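Local atomic coordinates of member of DUF4221 family (Bacteroides vulgatus, PDB entry 3S9J), a protein that is of unknown function but folds as a six-bladed beta-propeller of the DUF4221 family. Residues Ala80-Pro88 with Phe130-Ile140; Phe332-Asn343 with Lys354-Ile362. All coordinates share one frame; numbering follows the deposited sequence.

Contact 1 (Ala80-Pro88 with Phe130-Ile140); sequences AVFGSRPSP and FGSYYNAPAFI. With FMT (formic acid), chain J.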
loop_
_atom_site.group_PDB
_atom_site.type_symbol
_atom_site.label_atom_id
_atom_site.label_comp_id
_atom_site.label_asym_id
_atom_site.label_seq_id
_atom_site.Cartn_x
_atom_site.Cartn_y
_atom_site.Cartn_z
ATOM N N ALA A 80 -16.056 9.801 7.276
ATOM C CA ALA A 80 -14.599 9.957 7.232
ATOM C C ALA A 80 -13.826 8.862 6.505
ATOM O O ALA A 80 -12.820 8.326 7.010
ATOM C CB ALA A 80 -14.046 10.119 8.646
ATOM N N VAL A 81 -14.277 8.557 5.297
ATOM C CA VAL A 81 -13.636 7.565 4.466
ATOM C C VAL A 81 -12.227 7.948 4.066
ATOM O O VAL A 81 -11.952 9.066 3.580
ATOM C CB VAL A 81 -14.439 7.303 3.178
ATOM C CG1 VAL A 81 -13.680 6.332 2.233
ATOM C CG2 VAL A 81 -15.830 6.822 3.513
ATOM N N PHE A 82 -11.333 7.024 4.348
ATOM C CA PHE A 82 -9.972 7.067 3.861
ATOM C C PHE A 82 -9.413 5.653 3.826
ATOM O O PHE A 82 -8.879 5.094 4.783
ATOM C CB PHE A 82 -9.071 8.069 4.577
ATOM C CG PHE A 82 -8.170 8.784 3.622
ATOM C CD1 PHE A 82 -8.722 9.438 2.527
ATOM C CD2 PHE A 82 -6.800 8.767 3.763
ATOM C CE1 PHE A 82 -7.932 10.075 1.596
ATOM C CE2 PHE A 82 -6.008 9.428 2.843
ATOM C CZ PHE A 82 -6.600 10.074 1.749
ATOM N N GLY A 83 -9.604 5.064 2.663
ATOM C CA GLY A 83 -9.250 3.691 2.395
ATOM C C GLY A 83 -10.523 2.917 2.069
ATOM O O GLY A 83 -11.526 2.984 2.797
ATOM N N SER A 84 -10.465 2.136 1.005
ATOM C CA SER A 84 -11.600 1.346 0.547
ATOM C C SER A 84 -11.109 0.237 -0.346
ATOM O O SER A 84 -10.122 0.399 -1.082
ATOM C CB SER A 84 -12.646 2.227 -0.148
ATOM O OG SER A 84 -12.075 2.908 -1.251
ATOM N N ARG A 85 -11.784 -0.915 -0.289
ATOM C CA ARG A 85 -11.297 -2.071 -0.987
ATOM C C ARG A 85 -12.412 -2.953 -1.512
ATOM O O ARG A 85 -13.386 -3.210 -0.796
ATOM C CB ARG A 85 -10.419 -2.892 -0.031
ATOM C CG ARG A 85 -11.169 -3.475 1.120
ATOM C CD ARG A 85 -10.288 -4.155 2.149
ATOM N NE ARG A 85 -9.376 -5.148 1.641
ATOM C CZ ARG A 85 -9.675 -6.387 1.250
ATOM N NH1 ARG A 85 -10.928 -6.854 1.200
ATOM N NH2 ARG A 85 -8.697 -7.186 0.898
ATOM N N PRO A 86 -12.255 -3.441 -2.744
ATOM C CA PRO A 86 -13.183 -4.463 -3.279
ATOM C C PRO A 86 -13.002 -5.727 -2.464
ATOM O O PRO A 86 -11.857 -6.135 -2.200
ATOM C CB PRO A 86 -12.718 -4.660 -4.716
ATOM C CG PRO A 86 -11.316 -4.195 -4.785
ATOM C CD PRO A 86 -11.127 -3.175 -3.652
ATOM N N SER A 87 -14.106 -6.337 -2.043
ATOM C CA SER A 87 -14.040 -7.375 -1.022
ATOM C C SER A 87 -14.934 -8.591 -1.387
ATOM O O SER A 87 -15.818 -8.965 -0.598
ATOM C CB SER A 87 -14.448 -6.792 0.330
ATOM O OG SER A 87 -13.552 -5.772 0.736
ATOM N N PRO A 88 -14.668 -9.232 -2.541
ATOM C CA PRO A 88 -13.513 -9.064 -3.450
ATOM C C PRO A 88 -13.757 -8.235 -4.691
ATOM O O PRO A 88 -12.832 -8.017 -5.462
ATOM C CB PRO A 88 -13.222 -10.506 -3.876
ATOM C CG PRO A 88 -14.590 -11.113 -3.972
ATOM C CD PRO A 88 -15.375 -10.511 -2.825
ATOM N N PHE A 130 -6.244 0.944 5.221
ATOM C CA PHE A 130 -5.762 0.104 4.135
ATOM C C PHE A 130 -5.750 1.003 2.894
ATOM O O PHE A 130 -6.424 2.053 2.856
ATOM C CB PHE A 130 -6.554 -1.211 3.944
ATOM C CG PHE A 130 -8.043 -1.107 4.150
ATOM C CD1 PHE A 130 -8.873 -0.620 3.162
ATOM C CD2 PHE A 130 -8.633 -1.610 5.314
ATOM C CE1 PHE A 130 -10.254 -0.548 3.380
ATOM C CE2 PHE A 130 -10.006 -1.542 5.514
ATOM C CZ PHE A 130 -10.810 -1.027 4.536
ATOM N N GLY A 131 -4.951 0.632 1.914
ATOM C CA GLY A 131 -4.736 1.497 0.755
ATOM C C GLY A 131 -3.567 1.043 -0.076
ATOM O O GLY A 131 -3.016 -0.036 0.147
ATOM N N SER A 132 -3.163 1.919 -1.004
ATOM C CA SER A 132 -2.184 1.568 -2.010
ATOM C C SER A 132 -1.004 2.531 -2.019
ATOM O O SER A 132 -0.020 2.254 -2.675
ATOM C CB SER A 132 -2.852 1.557 -3.409
ATOM O OG SER A 132 -3.622 2.753 -3.578
ATOM N N TYR A 133 -1.092 3.647 -1.304
ATOM C CA TYR A 133 -0.061 4.709 -1.439
ATOM C C TYR A 133 1.282 4.096 -1.022
ATOM O O TYR A 133 2.294 4.304 -1.684
ATOM C CB TYR A 133 -0.440 5.892 -0.564
ATOM C CG TYR A 133 0.190 7.207 -0.934
ATOM C CD1 TYR A 133 -0.066 7.793 -2.183
ATOM C CD2 TYR A 133 0.940 7.918 -0.007
ATOM C CE1 TYR A 133 0.453 9.056 -2.521
ATOM C CE2 TYR A 133 1.474 9.186 -0.346
ATOM C CZ TYR A 133 1.215 9.735 -1.596
ATOM O OH TYR A 133 1.739 10.980 -1.937
ATOM N N TYR A 134 1.250 3.285 0.045
ATOM C CA TYR A 134 2.113 2.100 0.138
ATOM C C TYR A 134 1.169 0.901 0.116
ATOM O O TYR A 134 0.070 0.953 0.657
ATOM C CB TYR A 134 3.001 2.102 1.385
ATOM C CG TYR A 134 2.234 2.154 2.702
ATOM C CD1 TYR A 134 1.820 3.357 3.239
ATOM C CD2 TYR A 134 1.980 1.000 3.414
ATOM C CE1 TYR A 134 1.105 3.412 4.462
ATOM C CE2 TYR A 134 1.297 1.047 4.622
ATOM C CZ TYR A 134 0.860 2.224 5.137
ATOM O OH TYR A 134 0.171 2.186 6.333
ATOM N N ASN A 135 1.597 -0.182 -0.489
ATOM C CA ASN A 135 0.705 -1.309 -0.647
ATOM C C ASN A 135 0.347 -1.874 0.755
ATOM O O ASN A 135 1.216 -2.381 1.484
ATOM C CB ASN A 135 1.305 -2.381 -1.530
ATOM C CG ASN A 135 0.260 -3.393 -1.995
ATOM O OD1 ASN A 135 -0.898 -3.029 -2.185
ATOM N ND2 ASN A 135 0.662 -4.656 -2.141
ATOM N N ALA A 136 -0.930 -1.762 1.100
ATOM C CA ALA A 136 -1.460 -2.233 2.377
ATOM C C ALA A 136 -2.933 -2.642 2.148
ATOM O O ALA A 136 -3.850 -1.941 2.537
ATOM C CB ALA A 136 -1.369 -1.143 3.396
ATOM N N PRO A 137 -3.140 -3.760 1.475
ATOM C CA PRO A 137 -4.448 -4.035 0.886
ATOM C C PRO A 137 -5.492 -4.573 1.854
ATOM O O PRO A 137 -6.650 -4.721 1.454
ATOM C CB PRO A 137 -4.141 -5.129 -0.147
ATOM C CG PRO A 137 -2.939 -5.827 0.437
ATOM C CD PRO A 137 -2.125 -4.722 1.004
ATOM N N ALA A 138 -5.062 -4.893 3.072
ATOM C CA ALA A 138 -5.807 -5.740 4.009
ATOM C C ALA A 138 -6.019 -7.085 3.348
ATOM O O ALA A 138 -5.652 -7.305 2.186
ATOM C CB ALA A 138 -7.116 -5.108 4.439
ATOM N N PHE A 139 -6.613 -8.024 4.084
ATOM C CA PHE A 139 -6.980 -9.292 3.519
ATOM C C PHE A 139 -8.106 -9.903 4.373
ATOM O O PHE A 139 -8.356 -9.471 5.524
ATOM C CB PHE A 139 -5.794 -10.248 3.354
ATOM C CG PHE A 139 -5.069 -10.601 4.648
ATOM C CD1 PHE A 139 -4.050 -9.790 5.130
ATOM C CD2 PHE A 139 -5.399 -11.741 5.365
ATOM C CE1 PHE A 139 -3.388 -10.107 6.318
ATOM C CE2 PHE A 139 -4.723 -12.075 6.559
ATOM C CZ PHE A 139 -3.708 -11.258 7.011
ATOM N N ILE A 140 -8.819 -10.830 3.771
ATOM C CA ILE A 140 -9.977 -11.461 4.429
ATOM C C ILE A 140 -9.710 -12.946 4.515
ATOM O O ILE A 140 -9.411 -13.603 3.517
ATOM C CB ILE A 140 -11.314 -11.137 3.718
ATOM C CG1 ILE A 140 -11.583 -9.620 3.786
ATOM C CG2 ILE A 140 -12.525 -11.927 4.342
ATOM C CD1 ILE A 140 -12.831 -9.145 3.082
HETATM C C FMT J . -10.472 -9.926 -0.729
HETATM O O1 FMT J . -9.350 -9.403 -0.754
HETATM O O2 FMT J . -11.453 -9.407 -0.186
#
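Arg-85 reaches from strand 84-86 to the loop 130-138, its guanidinium meeting the carbonyl oxygen of Pro-137 side-on with two nitrogens. The Arg-85 NE to Pro-137 O bond is short and nearly straight (2.8 Å, 169°) and lies in both the guanidinium and the carbonyl plane; Arg-85 NH2 reaches the same oxygen at 3.3 Å from above the carbonyl plane, and gives Ala-138 O a weak bond. CG of Arg-85 sits between its backbone N and carbonyl carbon (chi1 65°), and with chi2 extended CD is laid over the centre of one face of the Phe-130 ring, 3.9 Å from its centroid; the bend at chi3 (-53°) then turns NE toward Pro-137 O. The guanidinium stands almost perpendicular to that ring. Through NH1 and NH2, Arg-85 also holds the two oxygens of a formic acid molecule, with NH2 to O1 at 2.8 Å. NH1 also donates to Ser-87 OG, itself bonded to Arg-85 O, while Ile-140 CD1 packs against NH1 at 3.5 Å. Every guanidinium nitrogen thus has an acceptor, which fixes the group's rotation; the formic acid is probably from the crystallisation liquor, but its two-point grip is consistent with a site that could take a small carboxylate.

Contact 2 (Phe332-Asn343 with Lys354-Ile362); sequences FVGREGLYISEN and KLVFTCFKI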
loop_
_atom_site.group_PDB
_atom_site.type_symbol
_atom_site.label_atom_id
_atom_site.label_comp_id
_atom_site.label_asym_id
_atom_site.label_seq_id
_atom_site.Cartn_x
_atom_site.Cartn_y
_atom_site.Cartn_z
ATOM N N PHE A 332 -0.245 -1.037 -9.719
ATOM C CA PHE A 332 -1.076 -2.225 -9.534
ATOM C C PHE A 332 -0.675 -3.326 -10.484
ATOM O O PHE A 332 -0.066 -3.088 -11.537
ATOM C CB PHE A 332 -2.559 -1.906 -9.716
ATOM C CG PHE A 332 -2.990 -1.645 -11.150
ATOM C CD1 PHE A 332 -2.970 -0.344 -11.669
ATOM C CD2 PHE A 332 -3.471 -2.666 -11.964
ATOM C CE1 PHE A 332 -3.373 -0.077 -12.962
ATOM C CE2 PHE A 332 -3.881 -2.403 -13.289
ATOM C CZ PHE A 332 -3.841 -1.102 -13.784
ATOM N N VAL A 333 -0.992 -4.554 -10.107
ATOM C CA VAL A 333 -0.752 -5.690 -11.009
ATOM C C VAL A 333 -2.064 -6.006 -11.715
ATOM O O VAL A 333 -3.093 -6.213 -11.061
ATOM C CB VAL A 333 -0.288 -6.927 -10.251
ATOM C CG1 VAL A 333 -0.115 -8.150 -11.239
ATOM C CG2 VAL A 333 1.028 -6.636 -9.502
ATOM N N GLY A 334 -2.026 -6.015 -13.044
ATOM C CA GLY A 334 -3.139 -6.419 -13.891
ATOM C C GLY A 334 -2.844 -7.724 -14.595
ATOM O O GLY A 334 -1.756 -8.280 -14.458
ATOM N N ARG A 335 -3.805 -8.207 -15.371
ATOM C CA ARG A 335 -3.588 -9.436 -16.165
ATOM C C ARG A 335 -2.312 -9.404 -16.994
ATOM O O ARG A 335 -1.609 -10.409 -17.066
ATOM C CB ARG A 335 -4.779 -9.688 -17.081
ATOM C CG ARG A 335 -6.054 -10.060 -16.354
ATOM C CD ARG A 335 -7.224 -10.059 -17.356
ATOM N NE ARG A 335 -8.460 -10.500 -16.736
ATOM C CZ ARG A 335 -9.597 -10.750 -17.389
ATOM N NH1 ARG A 335 -9.693 -10.599 -18.700
ATOM N NH2 ARG A 335 -10.645 -11.170 -16.713
ATOM N N GLU A 336 -2.008 -8.265 -17.622
ATOM C CA GLU A 336 -0.897 -8.157 -18.560
ATOM C C GLU A 336 0.463 -7.880 -17.933
ATOM O O GLU A 336 1.516 -8.071 -18.584
ATOM C CB GLU A 336 -1.186 -7.075 -19.596
ATOM C CG GLU A 336 -2.340 -7.404 -20.556
ATOM C CD GLU A 336 -2.135 -8.701 -21.331
ATOM O OE1 GLU A 336 -0.988 -9.041 -21.695
ATOM O OE2 GLU A 336 -3.136 -9.396 -21.560
ATOM N N GLY A 337 0.452 -7.388 -16.700
ATOM C CA GLY A 337 1.706 -7.102 -16.006
ATOM C C GLY A 337 1.599 -6.106 -14.869
ATOM O O GLY A 337 0.517 -5.887 -14.310
ATOM N N LEU A 338 2.742 -5.494 -14.555
ATOM C CA LEU A 338 2.848 -4.492 -13.503
ATOM C C LEU A 338 2.651 -3.116 -14.073
ATOM O O LEU A 338 3.423 -2.659 -14.957
ATOM C CB LEU A 338 4.220 -4.576 -12.822
ATOM C CG LEU A 338 4.565 -3.516 -11.766
ATOM C CD1 LEU A 338 3.595 -3.576 -10.578
ATOM C CD2 LEU A 338 6.034 -3.645 -11.330
ATOM N N TYR A 339 1.617 -2.442 -13.593
ATOM C CA TYR A 339 1.301 -1.119 -14.074
ATOM C C TYR A 339 1.797 -0.073 -13.093
ATOM O O TYR A 339 1.499 -0.143 -11.909
ATOM C CB TYR A 339 -0.189 -0.946 -14.273
ATOM C CG TYR A 339 -0.764 -1.727 -15.442
ATOM C CD1 TYR A 339 -1.141 -3.050 -15.289
ATOM C CD2 TYR A 339 -1.004 -1.123 -16.657
ATOM C CE1 TYR A 339 -1.709 -3.773 -16.344
ATOM C CE2 TYR A 339 -1.587 -1.849 -17.729
ATOM C CZ TYR A 339 -1.924 -3.174 -17.551
ATOM O OH TYR A 339 -2.513 -3.911 -18.576
ATOM N N ILE A 340 2.527 0.917 -13.616
ATOM C CA ILE A 340 3.069 2.002 -12.813
ATOM C C ILE A 340 2.612 3.291 -13.436
ATOM O O ILE A 340 2.811 3.525 -14.651
ATOM C CB ILE A 340 4.615 1.957 -12.724
ATOM C CG1 ILE A 340 5.097 0.571 -12.284
ATOM C CG2 ILE A 340 5.178 3.078 -11.785
ATOM C CD1 ILE A 340 6.633 0.445 -12.191
ATOM N N SER A 341 2.017 4.158 -12.614
ATOM C CA SER A 341 1.499 5.420 -13.138
ATOM C C SER A 341 2.598 6.320 -13.626
ATOM O O SER A 341 3.725 6.347 -13.048
ATOM C CB SER A 341 0.691 6.164 -12.070
ATOM O OG SER A 341 0.273 7.447 -12.499
ATOM N N GLU A 342 2.267 7.105 -14.655
ATOM C CA GLU A 342 3.151 8.184 -15.154
ATOM C C GLU A 342 2.679 9.575 -14.732
ATOM O O GLU A 342 3.101 10.572 -15.311
ATOM C CB GLU A 342 3.324 8.080 -16.683
ATOM C CG GLU A 342 4.225 6.899 -17.059
ATOM C CD GLU A 342 4.943 7.026 -18.401
ATOM O OE1 GLU A 342 5.083 8.151 -18.941
ATOM O OE2 GLU A 342 5.382 5.969 -18.912
ATOM N N ASN A 343 1.797 9.661 -13.740
ATOM C CA ASN A 343 1.274 10.948 -13.276
ATOM C C ASN A 343 2.222 11.616 -12.256
ATOM O O ASN A 343 1.818 11.990 -11.176
ATOM C CB ASN A 343 -0.109 10.794 -12.684
ATOM C CG ASN A 343 -1.134 10.539 -13.743
ATOM O OD1 ASN A 343 -1.231 9.423 -14.223
ATOM N ND2 ASN A 343 -1.880 11.574 -14.136
ATOM N N LYS A 354 -5.641 13.196 -17.220
ATOM C CA LYS A 354 -5.423 11.892 -17.824
ATOM C C LYS A 354 -4.667 11.007 -16.843
ATOM O O LYS A 354 -3.516 11.290 -16.506
ATOM C CB LYS A 354 -4.632 12.035 -19.123
ATOM C CG LYS A 354 -4.711 10.842 -20.068
ATOM C CD LYS A 354 -5.837 10.954 -21.123
ATOM C CE LYS A 354 -5.678 12.097 -22.156
ATOM N NZ LYS A 354 -4.580 11.916 -23.139
ATOM N N LEU A 355 -5.319 9.958 -16.359
ATOM C CA LEU A 355 -4.656 8.970 -15.500
ATOM C C LEU A 355 -3.956 7.947 -16.377
ATOM O O LEU A 355 -4.583 7.238 -17.154
ATOM C CB LEU A 355 -5.617 8.297 -14.541
ATOM C CG LEU A 355 -5.087 7.186 -13.661
ATOM C CD1 LEU A 355 -3.996 7.694 -12.677
ATOM C CD2 LEU A 355 -6.300 6.565 -12.891
ATOM N N VAL A 356 -2.624 7.910 -16.301
ATOM C CA VAL A 356 -1.797 7.153 -17.246
ATOM C C VAL A 356 -0.962 6.139 -16.494
ATOM O O VAL A 356 -0.383 6.470 -15.449
ATOM C CB VAL A 356 -0.836 8.066 -18.047
ATOM C CG1 VAL A 356 0.073 7.267 -18.981
ATOM C CG2 VAL A 356 -1.627 9.109 -18.847
ATOM N N PHE A 357 -0.919 4.925 -17.027
ATOM C CA PHE A 357 -0.069 3.844 -16.519
ATOM C C PHE A 357 0.722 3.213 -17.629
ATOM O O PHE A 357 0.222 3.073 -18.745
ATOM C CB PHE A 357 -0.910 2.724 -15.873
ATOM C CG PHE A 357 -1.706 3.133 -14.695
ATOM C CD1 PHE A 357 -1.167 3.052 -13.413
ATOM C CD2 PHE A 357 -3.024 3.533 -14.835
ATOM C CE1 PHE A 357 -1.909 3.389 -12.314
ATOM C CE2 PHE A 357 -3.786 3.855 -13.735
ATOM C CZ PHE A 357 -3.240 3.823 -12.474
ATOM N N THR A 358 1.959 2.806 -17.333
ATOM C CA THR A 358 2.721 1.979 -18.237
ATOM C C THR A 358 2.752 0.550 -17.697
ATOM O O THR A 358 2.967 0.339 -16.503
ATOM C CB THR A 358 4.137 2.524 -18.426
ATOM O OG1 THR A 358 4.044 3.802 -19.065
ATOM C CG2 THR A 358 4.965 1.566 -19.278
ATOM N N CYS A 359 2.516 -0.418 -18.582
ATOM C CA CYS A 359 2.568 -1.826 -18.242
ATOM C C CYS A 359 3.975 -2.352 -18.458
ATOM O O CYS A 359 4.535 -2.185 -19.542
ATOM C CB CYS A 359 1.610 -2.613 -19.139
ATOM S SG CYS A 359 1.533 -4.363 -18.742
ATOM N N PHE A 360 4.536 -2.958 -17.424
ATOM C CA PHE A 360 5.851 -3.582 -17.479
ATOM C C PHE A 360 5.741 -5.083 -17.451
ATOM O O PHE A 360 5.134 -5.645 -16.547
ATOM C CB PHE A 360 6.721 -3.102 -16.323
ATOM C CG PHE A 360 7.094 -1.672 -16.455
ATOM C CD1 PHE A 360 8.232 -1.305 -17.166
ATOM C CD2 PHE A 360 6.259 -0.684 -15.959
ATOM C CE1 PHE A 360 8.561 0.032 -17.342
ATOM C CE2 PHE A 360 6.558 0.642 -16.133
ATOM C CZ PHE A 360 7.718 1.018 -16.842
ATOM N N LYS A 361 6.347 -5.717 -18.459
ATOM C CA LYS A 361 6.402 -7.180 -18.569
ATOM C C LYS A 361 7.761 -7.698 -18.176
ATOM O O LYS A 361 8.757 -6.988 -18.272
ATOM C CB LYS A 361 6.053 -7.613 -19.995
ATOM C CG LYS A 361 4.610 -7.189 -20.358
ATOM C CD LYS A 361 4.046 -7.898 -21.562
ATOM C CE LYS A 361 2.514 -7.717 -21.644
ATOM N NZ LYS A 361 1.765 -8.946 -21.187
ATOM N N ILE A 362 7.794 -8.953 -17.736
ATOM C CA ILE A 362 9.022 -9.619 -17.321
ATOM C C ILE A 362 9.636 -10.237 -18.559
ATOM O O ILE A 362 8.983 -11.025 -19.226
ATOM C CB ILE A 362 8.716 -10.734 -16.314
ATOM C CG1 ILE A 362 8.056 -10.155 -15.061
ATOM C CG2 ILE A 362 9.975 -11.516 -15.959
ATOM C CD1 ILE A 362 7.510 -11.194 -14.132
#
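Phe-332 turns its ring edge onto the face of Phe-357 in a T-shaped stack, with centroids 5.0 Å apart and planes at 81°. CE1 of Phe-332 stands over the centre of the Phe-357 ring, and the CB of Tyr-339 covers one face of Phe-332. The contact spans a strand, since 337-341 runs between the two phenylalanines' strands. On this same side of the sheet Cys-359 lies over a face of the Tyr-339 ring: with SG anti to the backbone N (chi1 -177°), both CB and SG sit above the ring, the sulfur 4.1 Å from its centroid. Phe-357 CB meets the edge of that ring, the two side chains crossing at about a right angle.

The other side carries Leu-338, Ile-340, Thr-358 and Phe-360. Ile-340 crosses Phe-360 with CD1 near CE2, while Leu-338 O lies at the edge of the Phe-360 ring. Thr-358 OG1 donates to Glu-342 OE2 (2.6 Å) from above the carboxylate plane, and Gln-15 of strand 8-19 also bonds this hydroxyl.

Polar side chains close both ends. Lys-361 NZ bonds Glu-336 O on a lone pair and makes a salt bridge to Glu-336 OE1 on its anti side, each at 2.8 Å; Lys-14 NZ forms a second salt bridge to the same OE1. At the far end the Asn-343 amide imitates a backbone strand: OD1 takes Val-356 N almost straight (177°), on a lone pair, and ND2 gives to Lys-354 O at 2.9 Å. Ser-341 OG accepts from Asn-343 N, forming an ST turn.

Backbone bonds pair Leu-338 with Phe-360 and Ile-340 with Thr-358. With 8-19 beyond 354-364, these antiparallel strands build a four-stranded propeller blade closed by N- and C-terminal strands, the Velcro closure of beta-propellers.

In the fold
Contact 1 closes before contact 2 opens along the chain, and their centres lie 19 Å apart; the nearest atoms, about 7 Å apart, do not touch. They share no sheet. Contact 1 joins the first strands of two successive blades, 84-86 and 139-141, through the loop that leads into the second; its centre is about 8 Å from that of the chain. Contact 2 lies farther out, about 15 Å from the chain centre, and works within one blade, in which strand 354-364 pairs with both 337-341 and 8-19. One contact thus ties neighbouring blades together near the middle, while the other belongs to the blade that closes the ring.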